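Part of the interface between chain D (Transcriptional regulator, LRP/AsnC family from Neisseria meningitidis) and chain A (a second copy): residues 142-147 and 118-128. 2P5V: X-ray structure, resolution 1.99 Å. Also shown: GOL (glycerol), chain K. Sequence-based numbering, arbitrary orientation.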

# COMPACT_ATOMS: atom_id res chain seq x y z
N SER D 142 -1.12 -15.24 3.06
CA SER D 142 -0.68 -15.18 4.43
C SER D 142 -1.12 -16.48 5.09
O SER D 142 -1.94 -17.22 4.53
CB SER D 142 -1.24 -13.93 5.13
OG SER D 142 -2.63 -14.04 5.34
N PHE D 143 -0.55 -16.79 6.25
CA PHE D 143 -0.76 -18.08 6.88
C PHE D 143 -1.09 -17.90 8.36
O PHE D 143 -0.82 -16.86 8.94
CB PHE D 143 0.48 -18.97 6.69
CG PHE D 143 0.95 -19.04 5.25
CD1 PHE D 143 0.46 -20.02 4.39
CD2 PHE D 143 1.83 -18.09 4.75
CE1 PHE D 143 0.86 -20.07 3.07
CE2 PHE D 143 2.23 -18.13 3.42
CZ PHE D 143 1.75 -19.13 2.59
N VAL D 144 -1.72 -18.92 8.93
CA VAL D 144 -2.18 -18.86 10.31
C VAL D 144 -1.02 -19.10 11.29
O VAL D 144 -0.32 -20.10 11.21
CB VAL D 144 -3.36 -19.82 10.59
CG1 VAL D 144 -3.67 -19.88 12.08
CG2 VAL D 144 -4.59 -19.37 9.82
N LEU D 145 -0.83 -18.13 12.17
CA LEU D 145 0.13 -18.21 13.24
C LEU D 145 -0.54 -18.81 14.45
O LEU D 145 0.07 -19.57 15.21
CB LEU D 145 0.65 -16.81 13.57
CG LEU D 145 1.53 -16.11 12.55
CD1 LEU D 145 1.93 -14.75 13.09
CD2 LEU D 145 2.78 -16.96 12.22
N LYS D 146 -1.80 -18.45 14.65
CA LYS D 146 -2.55 -18.94 15.79
C LYS D 146 -4.03 -18.83 15.50
O LYS D 146 -4.48 -17.79 15.06
CB LYS D 146 -2.21 -18.10 17.02
CG LYS D 146 -2.58 -18.75 18.34
CD LYS D 146 -1.99 -17.96 19.47
CE LYS D 146 -2.45 -18.46 20.83
NZ LYS D 146 -1.75 -17.75 21.95
N GLU D 147 -4.77 -19.90 15.74
CA GLU D 147 -6.22 -19.86 15.78
C GLU D 147 -6.67 -19.28 17.12
O GLU D 147 -6.42 -19.86 18.16
CB GLU D 147 -6.78 -21.27 15.61
CG GLU D 147 -8.29 -21.36 15.67
CD GLU D 147 -8.80 -22.71 15.20
OE1 GLU D 147 -8.69 -22.99 13.98
OE2 GLU D 147 -9.31 -23.48 16.04
C1 GOL K . 0.46 -23.13 12.72
O1 GOL K . 1.25 -21.99 12.48
C2 GOL K . -0.49 -22.83 13.88
O2 GOL K . -1.84 -23.06 13.49
C3 GOL K . -0.10 -23.67 15.10
O3 GOL K . 1.12 -23.24 15.67
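Chain A (118-128) DMNAFSHFVLD

The chain A stretch is a helix that begins at Met A119 and runs on beyond Asp A128, with a wider pi-type turn from Val A126 to Asp A128. Asp A118 caps its start: OD1 of Asp A118 accepts a hydrogen bond from N of Ala A121 at 2.9 Å. One side of this helix, carrying Met A119, Ser A123, Val A126 and Leu A127, packs against two strand segments of chain D that meet at a corner at Leu D145, so that the strands before and after it belong to different sheets or faces. The backbones come closest at this corner, where CA of Leu D145 lies 5.1 Å from CA of Ser A123. From Met A119 to Leu A127 the helix advances in the same general sense as chain D from Phe D143 to Lys D146, and the contacts follow in that order.

Leu D145 covers the most surface and is the centre of the contact. Its CA-to-CB bond points sideways, but the side chain, with chi1 in m and chi2 in t, brings its end nearer to the helix. CD2 of Leu D145 lies 3.8 Å from CD2 of Phe A122, at the edge of that ring and near its plane, and the same leucine methyl is 3.5 Å from OG of Ser A123. The other methyl, CD1 of Leu D145, meets CG1 of Val A126 at 3.8 Å. The leucine end thus lodges among the neighbours Phe A122 and Ser A123 and, about one turn further on, Val A126.

Met A119, present as selenomethionine, makes the contact near the start of the helix. Its CE lies 4.0 Å from CD2 of Phe D143, oblique to the aromatic ring. The phenylalanine CA-to-CB bond points toward chain A, although the end of the side chain leads away.

Leu A127 extends the apolar packing beyond the corner. Its CD1 is 4.2 Å from CB of Leu D145 and 4.1 Å from CB of Lys D146, so the lysine joins the contact through the base of its extended side chain.

No hydrogen bond links the two stretches directly. Ser A123, though it faces chain D, donates from OG to O of Met A119 at 2.7 Å, within its own helix. A glycerol, probably from the crystallisation liquor, bridges the chains instead: its O1 donates to O of Val D144 at 2.8 Å, and its O3 donates to OD1 of Asn A120 at 3.0 Å. Packing of apolar side chains therefore dominates the direct contact, which buries 350 Å² summed over both sides.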

# COMPACT_ATOMS: atom_id res chain seq x y z
N ASP A 118 9.09 -25.80 10.24
CA ASP A 118 7.72 -25.71 9.78
C ASP A 118 7.03 -24.45 10.32
O ASP A 118 7.62 -23.72 11.10
CB ASP A 118 6.92 -26.97 10.15
CG ASP A 118 6.90 -27.25 11.67
OD1 ASP A 118 7.12 -26.36 12.51
OD2 ASP A 118 6.64 -28.41 12.01
N MSE A 119 5.78 -24.22 9.89
CA MSE A 119 5.04 -23.02 10.29
C MSE A 119 4.82 -22.93 11.79
O MSE A 119 4.75 -21.85 12.36
CB MSE A 119 3.65 -23.00 9.64
CG MSE A 119 3.39 -21.92 8.64
SE MSE A 119 4.06 -20.12 8.98
CE MSE A 119 4.54 -19.89 7.09
N ASN A 120 4.64 -24.08 12.42
CA ASN A 120 4.47 -24.13 13.86
C ASN A 120 5.71 -23.56 14.57
O ASN A 120 5.58 -22.78 15.51
CB ASN A 120 4.18 -25.55 14.32
CG ASN A 120 4.13 -25.67 15.81
OD1 ASN A 120 3.15 -25.28 16.45
ND2 ASN A 120 5.21 -26.19 16.39
N ALA A 121 6.89 -23.96 14.11
CA ALA A 121 8.13 -23.44 14.68
C ALA A 121 8.22 -21.94 14.39
O ALA A 121 8.51 -21.14 15.29
CB ALA A 121 9.36 -24.20 14.13
N PHE A 122 7.93 -21.56 13.15
CA PHE A 122 7.88 -20.15 12.78
C PHE A 122 6.98 -19.34 13.70
O PHE A 122 7.35 -18.23 14.10
CB PHE A 122 7.38 -19.94 11.35
CG PHE A 122 7.43 -18.50 10.92
CD1 PHE A 122 8.64 -17.91 10.60
CD2 PHE A 122 6.29 -17.73 10.88
CE1 PHE A 122 8.72 -16.60 10.21
CE2 PHE A 122 6.36 -16.42 10.51
CZ PHE A 122 7.57 -15.84 10.17
N SER A 123 5.81 -19.89 13.99
CA SER A 123 4.82 -19.23 14.82
C SER A 123 5.33 -19.04 16.25
O SER A 123 5.20 -17.95 16.79
CB SER A 123 3.51 -20.01 14.83
OG SER A 123 3.03 -20.19 13.51
N HIS A 124 5.89 -20.09 16.85
CA HIS A 124 6.47 -19.95 18.19
C HIS A 124 7.50 -18.83 18.25
O HIS A 124 7.47 -18.01 19.16
CB HIS A 124 7.10 -21.26 18.68
CG HIS A 124 6.08 -22.25 19.15
ND1 HIS A 124 6.14 -23.59 18.81
CD2 HIS A 124 4.97 -22.10 19.91
CE1 HIS A 124 5.12 -24.22 19.37
NE2 HIS A 124 4.39 -23.34 20.03
N PHE A 125 8.38 -18.77 17.26
CA PHE A 125 9.40 -17.72 17.19
C PHE A 125 8.81 -16.31 17.02
O PHE A 125 9.17 -15.40 17.75
CB PHE A 125 10.39 -18.01 16.06
CG PHE A 125 11.24 -16.84 15.69
CD1 PHE A 125 12.32 -16.48 16.50
CD2 PHE A 125 10.97 -16.09 14.55
CE1 PHE A 125 13.12 -15.38 16.18
CE2 PHE A 125 11.76 -15.00 14.21
CZ PHE A 125 12.84 -14.64 15.02
N VAL A 126 7.92 -16.14 16.04
CA VAL A 126 7.29 -14.85 15.78
C VAL A 126 6.52 -14.35 17.02
O VAL A 126 6.77 -13.25 17.50
CB VAL A 126 6.39 -14.89 14.52
CG1 VAL A 126 5.33 -13.80 14.52
CG2 VAL A 126 7.26 -14.77 13.27
N LEU A 127 5.64 -15.19 17.55
CA LEU A 127 4.78 -14.81 18.66
C LEU A 127 5.50 -14.69 20.00
O LEU A 127 5.26 -13.74 20.74
CB LEU A 127 3.61 -15.80 18.79
CG LEU A 127 2.54 -15.70 17.68
CD1 LEU A 127 1.62 -16.90 17.70
CD2 LEU A 127 1.74 -14.42 17.83
N ASP A 128 6.37 -15.64 20.31
CA ASP A 128 7.01 -15.69 21.63
C ASP A 128 8.31 -14.91 21.70
O ASP A 128 8.72 -14.49 22.78
CB ASP A 128 7.33 -17.14 22.06
CG ASP A 128 6.15 -18.10 21.90
OD1 ASP A 128 4.98 -17.71 22.08
OD2 ASP A 128 6.43 -19.29 21.62